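Local coordinates for protein alpha-14 giardin (Giardia lamblia, PDB 3CHJ) that binds calcium and, in a calcium-dependent way, phospholipid, and may act as a calcium-regulated structural element linking the membrane to the underlying axoneme, at residues 35-40 against 271-276; 277-282 against 309-314; 42-47 against 77-82. One frame throughout, in Å; residues are numbered along the deposited sequence.

Contact 1 of 3, residues 35-40 against 271-276; sequences IARSYP and MHFREC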
loop_
_atom_site.group_PDB
_atom_site.type_symbol
_atom_site.label_atom_id
_atom_site.label_comp_id
_atom_site.label_asym_id
_atom_site.label_seq_id
_atom_site.Cartn_x
_atom_site.Cartn_y
_atom_site.Cartn_z
ATOM N N ILE A 35 -3.558 -20.085 -5.183
ATOM C CA ILE A 35 -4.964 -19.783 -5.362
ATOM C C ILE A 35 -5.167 -18.243 -5.419
ATOM O O ILE A 35 -5.862 -17.722 -6.284
ATOM C CB ILE A 35 -5.804 -20.462 -4.251
ATOM C CG1 ILE A 35 -5.849 -21.983 -4.477
ATOM C CG2 ILE A 35 -7.208 -19.943 -4.223
ATOM C CD1 ILE A 35 -6.338 -22.784 -3.244
ATOM N N ALA A 36 -4.505 -17.506 -4.523
ATOM C CA ALA A 36 -4.636 -16.047 -4.531
ATOM C C ALA A 36 -4.154 -15.413 -5.824
ATOM O O ALA A 36 -4.725 -14.412 -6.263
ATOM C CB ALA A 36 -3.907 -15.417 -3.334
ATOM N N ARG A 37 -3.107 -15.990 -6.410
ATOM C CA ARG A 37 -2.505 -15.459 -7.637
ATOM C C ARG A 37 -3.288 -15.843 -8.892
ATOM O O ARG A 37 -3.117 -15.208 -9.942
ATOM C CB ARG A 37 -1.086 -15.978 -7.792
ATOM C CG ARG A 37 -0.131 -15.504 -6.747
ATOM C CD ARG A 37 1.178 -16.230 -6.926
ATOM N NE ARG A 37 2.054 -15.620 -7.931
ATOM C CZ ARG A 37 2.779 -16.291 -8.827
ATOM N NH1 ARG A 37 2.686 -17.616 -8.934
ATOM N NH2 ARG A 37 3.567 -15.628 -9.667
ATOM N N SER A 38 -4.096 -16.905 -8.787
ATOM C CA SER A 38 -4.736 -17.538 -9.963
ATOM C C SER A 38 -6.141 -17.037 -10.273
ATOM O O SER A 38 -6.638 -17.251 -11.385
ATOM C CB SER A 38 -4.797 -19.059 -9.773
ATOM O OG SER A 38 -3.504 -19.610 -9.785
ATOM N N TYR A 39 -6.801 -16.410 -9.299
ATOM C CA TYR A 39 -8.212 -16.017 -9.426
ATOM C C TYR A 39 -8.432 -14.558 -9.021
ATOM O O TYR A 39 -7.683 -14.035 -8.192
ATOM C CB TYR A 39 -9.116 -16.907 -8.563
ATOM C CG TYR A 39 -9.046 -18.373 -8.904
ATOM C CD1 TYR A 39 -9.778 -18.894 -9.979
ATOM C CD2 TYR A 39 -8.255 -19.243 -8.153
ATOM C CE1 TYR A 39 -9.712 -20.251 -10.286
ATOM C CE2 TYR A 39 -8.178 -20.597 -8.464
ATOM C CZ TYR A 39 -8.912 -21.089 -9.530
ATOM O OH TYR A 39 -8.814 -22.446 -9.820
ATOM N N PRO A 40 -9.451 -13.904 -9.607
ATOM C CA PRO A 40 -9.764 -12.530 -9.207
ATOM C C PRO A 40 -10.331 -12.463 -7.783
ATOM O O PRO A 40 -10.923 -13.427 -7.315
ATOM C CB PRO A 40 -10.820 -12.090 -10.231
ATOM C CG PRO A 40 -11.408 -13.339 -10.751
ATOM C CD PRO A 40 -10.339 -14.390 -10.684
ATOM N N MET A 271 -2.178 -5.336 -0.760
ATOM C CA MET A 271 -2.699 -4.168 -1.499
ATOM C C MET A 271 -2.159 -4.092 -2.911
ATOM O O MET A 271 -2.853 -3.600 -3.814
ATOM C CB MET A 271 -2.412 -2.846 -0.779
ATOM C CG MET A 271 -3.204 -2.673 0.488
ATOM S SD MET A 271 -3.046 -0.998 1.134
ATOM C CE MET A 271 -1.409 -1.016 1.832
ATOM N N HIS A 272 -0.921 -4.552 -3.121
ATOM C CA HIS A 272 -0.190 -4.137 -4.322
ATOM C C HIS A 272 0.378 -5.227 -5.195
ATOM O O HIS A 272 0.839 -4.941 -6.286
ATOM C CB HIS A 272 0.905 -3.144 -3.927
ATOM C CG HIS A 272 0.357 -1.876 -3.368
ATOM N ND1 HIS A 272 0.723 -1.370 -2.138
ATOM C CD2 HIS A 272 -0.583 -1.039 -3.859
ATOM C CE1 HIS A 272 0.052 -0.251 -1.916
ATOM N NE2 HIS A 272 -0.750 -0.033 -2.937
ATOM N N PHE A 273 0.356 -6.482 -4.740
ATOM C CA PHE A 273 1.043 -7.523 -5.519
ATOM C C PHE A 273 0.465 -7.717 -6.924
ATOM O O PHE A 273 1.198 -8.016 -7.866
ATOM C CB PHE A 273 1.110 -8.850 -4.745
ATOM C CG PHE A 273 -0.107 -9.718 -4.909
ATOM C CD1 PHE A 273 -0.135 -10.723 -5.873
ATOM C CD2 PHE A 273 -1.209 -9.565 -4.071
ATOM C CE1 PHE A 273 -1.249 -11.547 -6.024
ATOM C CE2 PHE A 273 -2.339 -10.394 -4.224
ATOM C CZ PHE A 273 -2.335 -11.397 -5.208
ATOM N N ARG A 274 -0.844 -7.530 -7.065
ATOM C CA ARG A 274 -1.495 -7.878 -8.332
ATOM C C ARG A 274 -1.204 -6.819 -9.408
ATOM O O ARG A 274 -1.003 -7.140 -10.583
ATOM C CB ARG A 274 -2.994 -8.042 -8.093
ATOM C CG ARG A 274 -3.647 -9.045 -9.014
ATOM C CD ARG A 274 -5.104 -9.233 -8.629
ATOM N NE ARG A 274 -5.355 -10.014 -7.403
ATOM C CZ ARG A 274 -5.562 -11.338 -7.395
ATOM N NH1 ARG A 274 -5.488 -12.049 -8.528
ATOM N NH2 ARG A 274 -5.838 -11.970 -6.259
ATOM N N GLU A 275 -1.125 -5.565 -8.989
ATOM C CA GLU A 275 -0.933 -4.459 -9.927
ATOM C C GLU A 275 0.555 -4.120 -10.138
ATOM O O GLU A 275 0.986 -3.787 -11.259
ATOM C CB GLU A 275 -1.697 -3.224 -9.424
ATOM C CG GLU A 275 -3.205 -3.432 -9.196
ATOM C CD GLU A 275 -3.617 -4.131 -7.871
ATOM O OE1 GLU A 275 -4.826 -4.483 -7.811
ATOM O OE2 GLU A 275 -2.803 -4.321 -6.907
ATOM N N CYS A 276 1.345 -4.227 -9.078
ATOM C CA CYS A 276 2.705 -3.694 -9.085
ATOM C C CYS A 276 3.754 -4.754 -9.436
ATOM O O CYS A 276 4.680 -5.026 -8.653
ATOM C CB CYS A 276 3.028 -3.042 -7.735
ATOM S SG CYS A 276 2.067 -1.524 -7.386
#
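Arg274 reaching the backbone carbonyls of Ala36 and Tyr39 makes this a polar, side-chain-to-main-chain contact, set where the end of helix 31-38 meets the end of helix 262-272 and the residues after it. It illustrates how one guanidinium can serve one carbonyl of a helix's last turn and one just beyond its end. NH2 of Arg274 donates to O of Ala36 at 2.7 Å, and NH1 of Arg274 to O of Tyr39 at 3.0 Å; both bonds are bent, with N-H...O angles of 130° and 125°, and count as weak. The arginine chain kinks at its third torsion (chi3 -74°, which places NE), and its end comes closer to 35-40 than its first bond would suggest. Phe273 supports the group from its own segment: its CZ lies 3.5 Å above one face of the Arg274 guanidinium, offset toward the rim. The same ring presents its edge to Ala36, whose O lies near the ring plane, 4.0 Å from CZ of Phe273. Arg37 brings CG to within 4.2 Å of CE1 of Phe273, while its polar end turns to other partners, a salt bridge to Glu34 and a hydrogen bond to the carbonyl of Glu312. Leu44 and Pro41 of helix 41-55 touch Arg274. Joining parts of the chain more than 230 residues apart, the arrangement belongs to the all-helical annexin fold, in which early and late helices pack together.

Contact 2 of 3, residues 277-282 against 309-314; sequences KGCKYY and LLWEPV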
loop_
_atom_site.group_PDB
_atom_site.type_symbol
_atom_site.label_atom_id
_atom_site.label_comp_id
_atom_site.label_asym_id
_atom_site.label_seq_id
_atom_site.Cartn_x
_atom_site.Cartn_y
_atom_site.Cartn_z
ATOM N N LYS A 277 3.632 -5.296 -10.637
ATOM C CA LYS A 277 4.469 -6.406 -11.076
ATOM C C LYS A 277 5.953 -6.075 -11.149
ATOM O O LYS A 277 6.795 -6.958 -10.943
ATOM C CB LYS A 277 3.971 -6.949 -12.413
ATOM C CG LYS A 277 2.562 -7.517 -12.305
ATOM C CD LYS A 277 2.122 -8.187 -13.596
ATOM C CE LYS A 277 0.650 -8.599 -13.500
ATOM N NZ LYS A 277 0.291 -9.639 -14.507
ATOM N N GLY A 278 6.278 -4.808 -11.397
ATOM C CA GLY A 278 7.681 -4.430 -11.484
ATOM C C GLY A 278 8.388 -4.236 -10.150
ATOM O O GLY A 278 9.557 -3.845 -10.119
ATOM N N CYS A 279 7.710 -4.525 -9.041
ATOM C CA CYS A 279 8.318 -4.320 -7.722
ATOM C C CYS A 279 9.716 -4.913 -7.578
ATOM O O CYS A 279 10.657 -4.207 -7.148
ATOM C CB CYS A 279 7.418 -4.882 -6.634
ATOM S SG CYS A 279 8.089 -4.661 -4.952
ATOM N N LYS A 280 9.871 -6.200 -7.896
ATOM C CA LYS A 280 11.195 -6.826 -7.712
ATOM C C LYS A 280 12.282 -6.181 -8.577
ATOM O O LYS A 280 13.423 -5.984 -8.118
ATOM C CB LYS A 280 11.152 -8.340 -7.941
ATOM C CG LYS A 280 10.307 -9.103 -6.911
ATOM C CD LYS A 280 10.601 -10.623 -6.992
ATOM C CE LYS A 280 9.658 -11.417 -6.082
ATOM N NZ LYS A 280 9.926 -12.912 -6.121
ATOM N N TYR A 281 11.927 -5.848 -9.811
ATOM C CA TYR A 281 12.852 -5.149 -10.701
ATOM C C TYR A 281 13.326 -3.805 -10.115
ATOM O O TYR A 281 14.530 -3.538 -10.038
ATOM C CB TYR A 281 12.182 -4.942 -12.050
ATOM C CG TYR A 281 12.972 -4.074 -12.983
ATOM C CD1 TYR A 281 14.023 -4.601 -13.718
ATOM C CD2 TYR A 281 12.679 -2.726 -13.100
ATOM C CE1 TYR A 281 14.759 -3.785 -14.576
ATOM C CE2 TYR A 281 13.409 -1.900 -13.945
ATOM C CZ TYR A 281 14.443 -2.444 -14.679
ATOM O OH TYR A 281 15.155 -1.628 -15.544
ATOM N N TYR A 282 12.383 -2.969 -9.687
ATOM C CA TYR A 282 12.770 -1.669 -9.144
ATOM C C TYR A 282 13.480 -1.818 -7.816
ATOM O O TYR A 282 14.365 -1.035 -7.511
ATOM C CB TYR A 282 11.573 -0.713 -9.047
ATOM C CG TYR A 282 11.140 -0.267 -10.415
ATOM C CD1 TYR A 282 11.874 0.685 -11.123
ATOM C CD2 TYR A 282 10.011 -0.826 -11.028
ATOM C CE1 TYR A 282 11.487 1.078 -12.403
ATOM C CE2 TYR A 282 9.616 -0.442 -12.309
ATOM C CZ TYR A 282 10.357 0.506 -12.991
ATOM O OH TYR A 282 9.979 0.903 -14.246
ATOM N N LEU A 309 6.695 -15.419 -3.457
ATOM C CA LEU A 309 5.815 -15.891 -4.525
ATOM C C LEU A 309 4.775 -14.842 -4.944
ATOM O O LEU A 309 4.499 -14.647 -6.128
ATOM C CB LEU A 309 5.117 -17.191 -4.083
ATOM C CG LEU A 309 4.238 -17.891 -5.117
ATOM C CD1 LEU A 309 5.003 -18.151 -6.403
ATOM C CD2 LEU A 309 3.727 -19.196 -4.509
ATOM N N LEU A 310 4.187 -14.147 -3.975
ATOM C CA LEU A 310 3.165 -13.146 -4.305
ATOM C C LEU A 310 3.732 -12.035 -5.161
ATOM O O LEU A 310 3.044 -11.519 -6.049
ATOM C CB LEU A 310 2.583 -12.544 -3.020
ATOM C CG LEU A 310 1.593 -13.491 -2.334
ATOM C CD1 LEU A 310 1.327 -13.038 -0.874
ATOM C CD2 LEU A 310 0.298 -13.596 -3.112
ATOM N N TRP A 311 4.988 -11.675 -4.907
ATOM C CA TRP A 311 5.627 -10.610 -5.648
ATOM C C TRP A 311 6.270 -11.073 -6.953
ATOM O O TRP A 311 6.855 -10.268 -7.683
ATOM C CB TRP A 311 6.640 -9.903 -4.744
ATOM C CG TRP A 311 5.994 -8.947 -3.817
ATOM C CD1 TRP A 311 5.908 -9.039 -2.450
ATOM C CD2 TRP A 311 5.359 -7.727 -4.182
ATOM N NE1 TRP A 311 5.237 -7.936 -1.946
ATOM C CE2 TRP A 311 4.898 -7.114 -2.994
ATOM C CE3 TRP A 311 5.106 -7.097 -5.408
ATOM C CZ2 TRP A 311 4.221 -5.897 -3.000
ATOM C CZ3 TRP A 311 4.435 -5.897 -5.412
ATOM C CH2 TRP A 311 3.997 -5.304 -4.223
ATOM N N GLU A 312 6.182 -12.367 -7.239
ATOM C CA GLU A 312 6.639 -12.844 -8.527
ATOM C C GLU A 312 5.575 -12.478 -9.561
ATOM O O GLU A 312 4.406 -12.842 -9.418
ATOM C CB GLU A 312 6.891 -14.353 -8.501
ATOM C CG GLU A 312 7.624 -14.861 -9.730
ATOM C CD GLU A 312 9.115 -14.492 -9.773
ATOM O OE1 GLU A 312 9.780 -14.997 -10.695
ATOM O OE2 GLU A 312 9.646 -13.728 -8.916
ATOM N N PRO A 313 5.971 -11.751 -10.604
ATOM C CA PRO A 313 5.015 -11.369 -11.639
ATOM C C PRO A 313 4.210 -12.564 -12.177
ATOM O O PRO A 313 4.783 -13.601 -12.540
ATOM C CB PRO A 313 5.913 -10.795 -12.746
ATOM C CG PRO A 313 7.126 -10.327 -12.028
ATOM C CD PRO A 313 7.335 -11.264 -10.890
ATOM N N VAL A 314 2.885 -12.429 -12.203
ATOM C CA VAL A 314 2.063 -13.389 -12.932
ATOM C C VAL A 314 2.139 -12.963 -14.384
ATOM O O VAL A 314 1.898 -11.791 -14.705
ATOM C CB VAL A 314 0.601 -13.436 -12.444
ATOM C CG1 VAL A 314 -0.254 -14.332 -13.359
ATOM C CG2 VAL A 314 0.525 -13.975 -11.021
HETATM O O HOH W 1 7.534 -7.761 -8.456
#
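Cys279 against one face of the Trp311 indole forms the buried end of a helix-to-loop contact in the annexin fold, within the fourth repeat: the start of helix 279-287 packs against the chain leaving helix 301-310. SG of Cys279 lies over one face of the Trp311 six-membered ring, 4.0 Å from its centroid and 15° off the ring normal, a sulfur-aromatic contact. With SG anti to the backbone N (chi1 -180°), the sulfur is carried over the ring face, and CB of Cys279 packs tightly on the same ring, 3.4 Å from CZ3 of Trp311. The indole NE1 turns to Thr269 of helix 262-272. Lys280 runs extended past Trp311, its CE 3.6 Å from CB of Trp311, and crosses Glu312 at about a right angle. There NZ of Lys280 forms a salt bridge with OE2 of Glu312 at 2.9 Å, arriving on the anti side of the carboxylate and 21° out of its plane. The ammonium's strongest partner is Asp292, by a second salt bridge, and the Lys308 carbonyl takes a further hydrogen bond, surroundings expected to favour its charged form. On the more exposed side, the extended chain of Lys277 carries NZ to O of Val314, at 2.7 Å, and CG of Pro313 touches O of Lys277. One water bridges the two backbones: it accepts from N of Lys280 and donates to O of Lys277 and O of Trp311, the last at 2.7 Å.

Contact 3 of 3, residues 42-47 against 77-82; sequences NQLRNM and MLYKPR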
loop_
_atom_site.group_PDB
_atom_site.type_symbol
_atom_site.label_atom_id
_atom_site.label_comp_id
_atom_site.label_asym_id
_atom_site.label_seq_id
_atom_site.Cartn_x
_atom_site.Cartn_y
_atom_site.Cartn_z
ATOM N N ASN A 42 -12.924 -11.188 -6.371
ATOM C CA ASN A 42 -14.340 -11.452 -6.139
ATOM C C ASN A 42 -14.635 -12.939 -6.075
ATOM O O ASN A 42 -15.489 -13.365 -5.299
ATOM C CB ASN A 42 -15.227 -10.745 -7.173
ATOM C CG ASN A 42 -15.313 -9.239 -6.936
ATOM O OD1 ASN A 42 -15.407 -8.764 -5.789
ATOM N ND2 ASN A 42 -15.292 -8.477 -8.026
ATOM N N GLN A 43 -13.901 -13.715 -6.862
ATOM C CA GLN A 43 -14.032 -15.173 -6.838
ATOM C C GLN A 43 -13.417 -15.761 -5.572
ATOM O O GLN A 43 -13.928 -16.744 -5.024
ATOM C CB GLN A 43 -13.405 -15.813 -8.080
ATOM C CG GLN A 43 -14.105 -15.400 -9.368
ATOM C CD GLN A 43 -13.798 -16.293 -10.563
ATOM O OE1 GLN A 43 -12.909 -17.145 -10.535
ATOM N NE2 GLN A 43 -14.555 -16.088 -11.632
ATOM N N LEU A 44 -12.308 -15.178 -5.113
ATOM C CA LEU A 44 -11.704 -15.621 -3.851
ATOM C C LEU A 44 -12.640 -15.364 -2.670
ATOM O O LEU A 44 -12.754 -16.195 -1.765
ATOM C CB LEU A 44 -10.353 -14.933 -3.645
ATOM C CG LEU A 44 -9.281 -15.236 -4.702
ATOM C CD1 LEU A 44 -8.069 -14.285 -4.576
ATOM C CD2 LEU A 44 -8.829 -16.712 -4.653
ATOM N N ARG A 45 -13.310 -14.211 -2.672
ATOM C CA ARG A 45 -14.306 -13.949 -1.647
ATOM C C ARG A 45 -15.478 -14.921 -1.751
ATOM O O ARG A 45 -15.960 -15.394 -0.730
ATOM C CB ARG A 45 -14.792 -12.501 -1.658
ATOM C CG ARG A 45 -15.792 -12.222 -0.524
ATOM C CD ARG A 45 -16.384 -10.832 -0.607
ATOM N NE ARG A 45 -17.092 -10.617 -1.869
ATOM C CZ ARG A 45 -17.651 -9.464 -2.223
ATOM N NH1 ARG A 45 -17.579 -8.420 -1.414
ATOM N NH2 ARG A 45 -18.270 -9.358 -3.389
ATOM N N ASN A 46 -15.915 -15.229 -2.970
ATOM C CA ASN A 46 -16.997 -16.203 -3.113
ATOM C C ASN A 46 -16.598 -17.552 -2.538
ATOM O O ASN A 46 -17.378 -18.182 -1.812
ATOM C CB ASN A 46 -17.438 -16.369 -4.567
ATOM C CG ASN A 46 -18.589 -17.370 -4.701
ATOM O OD1 ASN A 46 -18.463 -18.388 -5.382
ATOM N ND2 ASN A 46 -19.695 -17.105 -3.997
ATOM N N MET A 47 -15.376 -17.976 -2.856
ATOM C CA MET A 47 -14.827 -19.227 -2.347
ATOM C C MET A 47 -14.761 -19.227 -0.818
ATOM O O MET A 47 -15.102 -20.227 -0.179
ATOM C CB MET A 47 -13.449 -19.487 -2.969
ATOM C CG MET A 47 -12.805 -20.814 -2.585
ATOM S SD MET A 47 -11.934 -20.689 -1.027
ATOM C CE MET A 47 -10.664 -19.474 -1.442
ATOM N N MET A 77 -6.183 -11.509 4.030
ATOM C CA MET A 77 -6.147 -10.235 3.295
ATOM C C MET A 77 -6.259 -10.487 1.797
ATOM O O MET A 77 -6.796 -9.650 1.050
ATOM C CB MET A 77 -4.853 -9.479 3.573
ATOM C CG MET A 77 -4.721 -8.872 4.964
ATOM S SD MET A 77 -3.268 -7.769 4.943
ATOM C CE MET A 77 -3.013 -7.473 6.711
ATOM N N LEU A 78 -5.741 -11.625 1.356
ATOM C CA LEU A 78 -5.676 -11.910 -0.081
ATOM C C LEU A 78 -7.017 -12.297 -0.641
ATOM O O LEU A 78 -7.250 -12.116 -1.847
ATOM C CB LEU A 78 -4.667 -13.024 -0.370
ATOM C CG LEU A 78 -3.211 -12.731 -0.018
ATOM C CD1 LEU A 78 -2.393 -14.012 -0.170
ATOM C CD2 LEU A 78 -2.644 -11.593 -0.893
ATOM N N TYR A 79 -7.906 -12.828 0.193
ATOM C CA TYR A 79 -9.155 -13.385 -0.345
ATOM C C TYR A 79 -10.305 -12.364 -0.282
ATOM O O TYR A 79 -11.478 -12.723 -0.315
ATOM C CB TYR A 79 -9.516 -14.716 0.349
ATOM C CG TYR A 79 -8.547 -15.883 0.146
ATOM C CD1 TYR A 79 -7.519 -15.845 -0.800
ATOM C CD2 TYR A 79 -8.709 -17.055 0.871
ATOM C CE1 TYR A 79 -6.656 -16.927 -0.982
ATOM C CE2 TYR A 79 -7.854 -18.135 0.713
ATOM C CZ TYR A 79 -6.839 -18.084 -0.229
ATOM O OH TYR A 79 -5.989 -19.173 -0.376
ATOM N N LYS A 80 -9.944 -11.088 -0.179
ATOM C CA LYS A 80 -10.908 -10.001 -0.009
ATOM C C LYS A 80 -10.900 -9.125 -1.244
ATOM O O LYS A 80 -9.851 -8.916 -1.836
ATOM C CB LYS A 80 -10.495 -9.106 1.174
ATOM C CG LYS A 80 -10.890 -9.644 2.500
ATOM C CD LYS A 80 -10.258 -8.885 3.618
ATOM C CE LYS A 80 -10.398 -9.702 4.882
ATOM N NZ LYS A 80 -11.816 -10.045 5.180
ATOM N N PRO A 81 -12.061 -8.550 -1.600
ATOM C CA PRO A 81 -11.981 -7.471 -2.574
ATOM C C PRO A 81 -11.129 -6.303 -2.032
ATOM O O PRO A 81 -11.156 -6.026 -0.838
ATOM C CB PRO A 81 -13.442 -7.024 -2.715
ATOM C CG PRO A 81 -14.243 -8.186 -2.236
ATOM C CD PRO A 81 -13.442 -8.804 -1.150
ATOM N N ARG A 82 -10.419 -5.630 -2.929
ATOM C CA ARG A 82 -9.509 -4.522 -2.595
ATOM C C ARG A 82 -10.141 -3.451 -1.699
ATOM O O ARG A 82 -9.595 -3.074 -0.651
ATOM C CB ARG A 82 -9.023 -3.889 -3.899
ATOM C CG ARG A 82 -8.321 -2.557 -3.765
ATOM C CD ARG A 82 -7.930 -2.023 -5.139
ATOM N NE ARG A 82 -6.734 -1.185 -5.058
ATOM C CZ ARG A 82 -5.552 -1.635 -4.646
ATOM N NH1 ARG A 82 -5.418 -2.902 -4.278
ATOM N NH2 ARG A 82 -4.508 -0.826 -4.589
#
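Tyr79 takes the methyl of Met47 on one face of its ring, and Arg45 takes Pro81 on one face of its guanidinium; these two flat groups organise a packing contact between helix 41-55 and the turn that follows helix 69-78 in the all-helical annexin fold. It is a good example of how a helix can be seated against a turn largely by the packing of side chains. CE of Met47 sits 4.1 Å from the centroid of the Tyr79 ring and 26° off its normal, a CH-pi contact displaced toward the rim, with CE2 of Tyr79 as its closest ring atom. The thioether reaches that face through bends at its second and third torsions, the latter (chi3 -63°) placing CE. Leu44 meets the same tyrosine nearer the backbone, its side chain crossing that of Tyr79 at about a right angle: the two CB atoms, of Leu44 and Tyr79, are 4.1 Å apart, while CD1 of Leu44 approaches O of Leu78 at 3.6 Å. Behind this layer, the tyrosine hydroxyl is hydrogen-bonded to the carbonyl of Leu32, which ties the ring to helix 31-38, and Met47 also packs on Val15, Val16 and Val19 of helix 12-24. Toward the more exposed rim, Pro81, the N-cap residue of the next helix, directs its ring at helix 41-55. Arg45 crosses it at about a right angle, its CD 3.6 Å from CD of Pro81, and Asn42 brings its amide oxygen to the same ring, with OD1 3.8 Å from CG of Pro81. The arginine bends about its CG-CD bond (chi3 59°, placing NE), and CG of Pro81 lies 3.3 Å above the guanidinium plane, closest to NH1 of Arg45.

Overall arrangement
The three contacts form one continuous patch. Contact 1 lies on the same side of the chain's centre as each of the others and between them, its centre about 10 Å from each, whereas theirs are about 20 Å apart. Along the chain, contact 3 falls wholly between the two segments of contact 1, and contact 2 opens after contact 1 has closed. Consecutive helices link them: 31-38 and 41-55 join contacts 1 and 3, and 262-272 and 279-287 join contacts 1 and 2. Local packing near the chain's start and in its fourth repeat is thus joined mainly through contact 1, though contacts 2 and 3 also meet at Leu310 and Leu78; this brings both ends of the annexin core together.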